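PDB 5D8N: leucine aminopeptidase A1, chloroplastic from Solanum lycopersicum, which removes N-terminal amino acids from peptides as a magnesium-dependent homohexameric aminopeptidase of the M17 family and also acts as a protein-folding chaperone. Local coordinates for residues P454-M463 against I481-Q489. The protein carries 1 engineered substitution. Sequence-based numbering, arbitrary orientation.
Sequences PMEESYWESM and ITGALFLKQ
Trp460 sets its CG trans to the backbone N (chi1 -176°), which carries the indole over Leu485 CB to Gln489. Gln489 folds back at chi2 (-75°) to meet it. In this M17 catalytic domain, a 3-10 segment, 457-463, packs here on the helix 481-488, without hydrogen bonds between the two. The Gln489 amide lies nearly parallel to the indole, the planes 6° apart, with NE2 3.4 Å above one face toward its rim. Met463 CB lies over the opposite face, also toward the rim. Leu485 and the indole lie alongside each other, pointing in opposite directions, with Leu485 CB 3.6 Å from Trp460 CE3, while Leu485 CD1 sits 3.4 Å from Glu456 O. Met455, centre of an inverse gamma turn, brings CE to Ala484, Leu485 and Lys488. Ile481 CD1 meets the Tyr459 ring at its edge, in plane, and Glu456 CG covers one face. Tyr459 OH bonds to Leu421 O and Ser424 N of the second subunit, so the contact borders a subunit interface. On the active-site side, Phe486 touches Arg389, the predicted catalytic arginine. Tyr459 O accepts both Ser462 N and Ser462 OG; the hydroxyl lies in the carbonyl plane, with OG 2.6 Å from Tyr459 O.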
# COMPACT_ATOMS: atom_id res chain seq x y z
N PRO A 454 15.86 -23.72 12.68
CA PRO A 454 16.48 -23.57 13.99
C PRO A 454 15.58 -22.81 14.96
O PRO A 454 15.00 -21.79 14.61
CB PRO A 454 17.72 -22.73 13.67
CG PRO A 454 17.30 -21.88 12.50
CD PRO A 454 16.39 -22.77 11.68
N MET A 455 15.57 -23.23 16.22
CA MET A 455 14.97 -22.43 17.26
C MET A 455 15.96 -21.46 17.88
O MET A 455 16.52 -21.71 18.95
CB MET A 455 14.34 -23.36 18.30
CG MET A 455 13.14 -24.05 17.67
SD MET A 455 12.13 -24.97 18.84
CE MET A 455 11.43 -23.61 19.76
N GLU A 456 16.31 -20.44 17.10
CA GLU A 456 17.35 -19.49 17.48
C GLU A 456 16.96 -18.66 18.70
O GLU A 456 16.08 -17.81 18.60
CB GLU A 456 17.65 -18.58 16.29
CG GLU A 456 18.57 -17.42 16.59
CD GLU A 456 19.89 -17.83 17.24
OE1 GLU A 456 20.49 -18.83 16.81
OE2 GLU A 456 20.31 -17.18 18.23
N GLU A 457 17.58 -18.95 19.85
CA GLU A 457 17.12 -18.47 21.16
C GLU A 457 17.20 -16.95 21.28
O GLU A 457 16.39 -16.33 21.96
CB GLU A 457 17.93 -19.04 22.34
CG GLU A 457 19.44 -18.74 22.31
CD GLU A 457 19.92 -17.44 23.00
OE1 GLU A 457 20.99 -16.91 22.60
OE2 GLU A 457 19.33 -16.95 24.00
N SER A 458 18.18 -16.36 20.61
CA SER A 458 18.36 -14.90 20.70
C SER A 458 17.14 -14.12 20.23
O SER A 458 17.03 -12.92 20.52
CB SER A 458 19.61 -14.46 19.94
OG SER A 458 19.53 -14.78 18.56
N TYR A 459 16.25 -14.76 19.48
CA TYR A 459 15.14 -14.01 18.91
C TYR A 459 14.02 -13.89 19.94
O TYR A 459 13.04 -13.16 19.72
CB TYR A 459 14.62 -14.67 17.63
CG TYR A 459 15.62 -14.68 16.48
CD1 TYR A 459 16.65 -13.75 16.39
CD2 TYR A 459 15.43 -15.53 15.41
CE1 TYR A 459 17.54 -13.80 15.33
CE2 TYR A 459 16.28 -15.55 14.34
CZ TYR A 459 17.35 -14.70 14.31
OH TYR A 459 18.17 -14.76 13.21
N TRP A 460 14.17 -14.57 21.07
CA TRP A 460 13.12 -14.48 22.08
C TRP A 460 12.95 -13.08 22.69
O TRP A 460 11.84 -12.64 23.07
CB TRP A 460 13.34 -15.51 23.19
CG TRP A 460 12.23 -15.50 24.17
CD1 TRP A 460 12.32 -15.17 25.50
CD2 TRP A 460 10.83 -15.69 23.90
NE1 TRP A 460 11.06 -15.11 26.05
CE2 TRP A 460 10.14 -15.46 25.10
CE3 TRP A 460 10.12 -16.16 22.79
CZ2 TRP A 460 8.76 -15.66 25.23
CZ3 TRP A 460 8.73 -16.26 22.89
CH2 TRP A 460 8.07 -16.05 24.12
N GLU A 461 14.06 -12.35 22.74
CA GLU A 461 14.08 -10.99 23.24
C GLU A 461 13.13 -10.11 22.45
O GLU A 461 12.46 -9.28 23.01
CB GLU A 461 15.51 -10.45 23.17
CG GLU A 461 15.70 -9.02 23.69
CD GLU A 461 15.62 -8.89 25.21
OE1 GLU A 461 15.70 -9.92 25.92
OE2 GLU A 461 15.43 -7.75 25.70
N SER A 462 12.90 -10.42 21.19
CA SER A 462 12.00 -9.59 20.41
C SER A 462 10.53 -9.87 20.75
O SER A 462 9.65 -9.26 20.19
CB SER A 462 12.24 -9.82 18.91
OG SER A 462 11.80 -11.12 18.57
N MET A 463 10.27 -10.87 21.59
CA MET A 463 8.91 -11.21 21.97
C MET A 463 8.51 -10.65 23.34
O MET A 463 7.48 -11.02 23.89
CB MET A 463 8.75 -12.74 21.96
CG MET A 463 8.95 -13.37 20.59
SD MET A 463 7.70 -12.92 19.38
CE MET A 463 6.34 -13.99 19.81
N ILE A 481 10.30 -18.83 13.34
CA ILE A 481 11.10 -19.17 14.49
C ILE A 481 10.50 -18.64 15.80
O ILE A 481 10.42 -19.38 16.79
CB ILE A 481 12.53 -18.63 14.34
CG1 ILE A 481 13.19 -19.29 13.14
CG2 ILE A 481 13.33 -18.85 15.62
CD1 ILE A 481 14.51 -18.67 12.76
N THR A 482 10.15 -17.36 15.84
CA THR A 482 9.55 -16.81 17.05
C THR A 482 8.16 -17.40 17.33
O THR A 482 7.76 -17.59 18.48
CB THR A 482 9.46 -15.28 17.02
OG1 THR A 482 8.80 -14.85 15.81
CG2 THR A 482 10.84 -14.65 17.13
N GLY A 483 7.48 -17.85 16.28
CA GLY A 483 6.26 -18.64 16.48
C GLY A 483 6.55 -19.91 17.25
O GLY A 483 5.86 -20.25 18.22
N ALA A 484 7.62 -20.60 16.85
CA ALA A 484 8.04 -21.80 17.57
C ALA A 484 8.49 -21.51 19.00
O ALA A 484 8.14 -22.24 19.94
CB ALA A 484 9.14 -22.52 16.80
N LEU A 485 9.22 -20.41 19.18
CA LEU A 485 9.70 -20.04 20.50
C LEU A 485 8.53 -19.65 21.41
O LEU A 485 8.51 -20.02 22.59
CB LEU A 485 10.67 -18.87 20.41
CG LEU A 485 12.02 -19.12 19.74
CD1 LEU A 485 12.78 -17.82 19.58
CD2 LEU A 485 12.86 -20.08 20.53
N PHE A 486 7.49 -19.08 20.82
CA PHE A 486 6.27 -18.80 21.56
C PHE A 486 5.65 -20.08 22.11
O PHE A 486 5.34 -20.17 23.30
CB PHE A 486 5.28 -18.01 20.71
CG PHE A 486 3.96 -17.79 21.36
CD1 PHE A 486 2.94 -18.73 21.25
CD2 PHE A 486 3.71 -16.60 22.02
CE1 PHE A 486 1.70 -18.49 21.83
CE2 PHE A 486 2.47 -16.37 22.61
CZ PHE A 486 1.52 -17.36 22.62
N LEU A 487 5.48 -21.06 21.25
CA LEU A 487 4.84 -22.30 21.63
C LEU A 487 5.62 -23.04 22.70
O LEU A 487 5.03 -23.66 23.57
CB LEU A 487 4.63 -23.20 20.42
CG LEU A 487 3.66 -22.68 19.37
CD1 LEU A 487 3.66 -23.61 18.16
CD2 LEU A 487 2.26 -22.55 19.95
N LYS A 488 6.94 -22.94 22.64
CA LYS A 488 7.81 -23.57 23.62
C LYS A 488 7.53 -23.12 25.05
O LYS A 488 7.82 -23.84 25.98
CB LYS A 488 9.26 -23.22 23.28
CG LYS A 488 10.32 -23.90 24.14
CD LYS A 488 11.71 -23.62 23.58
CE LYS A 488 12.84 -24.16 24.44
NZ LYS A 488 13.21 -23.11 25.43
N GLN A 489 6.99 -21.91 25.22
CA GLN A 489 6.70 -21.38 26.54
C GLN A 489 5.62 -22.21 27.21
O GLN A 489 5.32 -22.00 28.39
CB GLN A 489 6.23 -19.92 26.44
CG GLN A 489 7.31 -18.93 26.04
CD GLN A 489 8.26 -18.63 27.17
OE1 GLN A 489 7.86 -18.48 28.32
NE2 GLN A 489 9.54 -18.66 26.86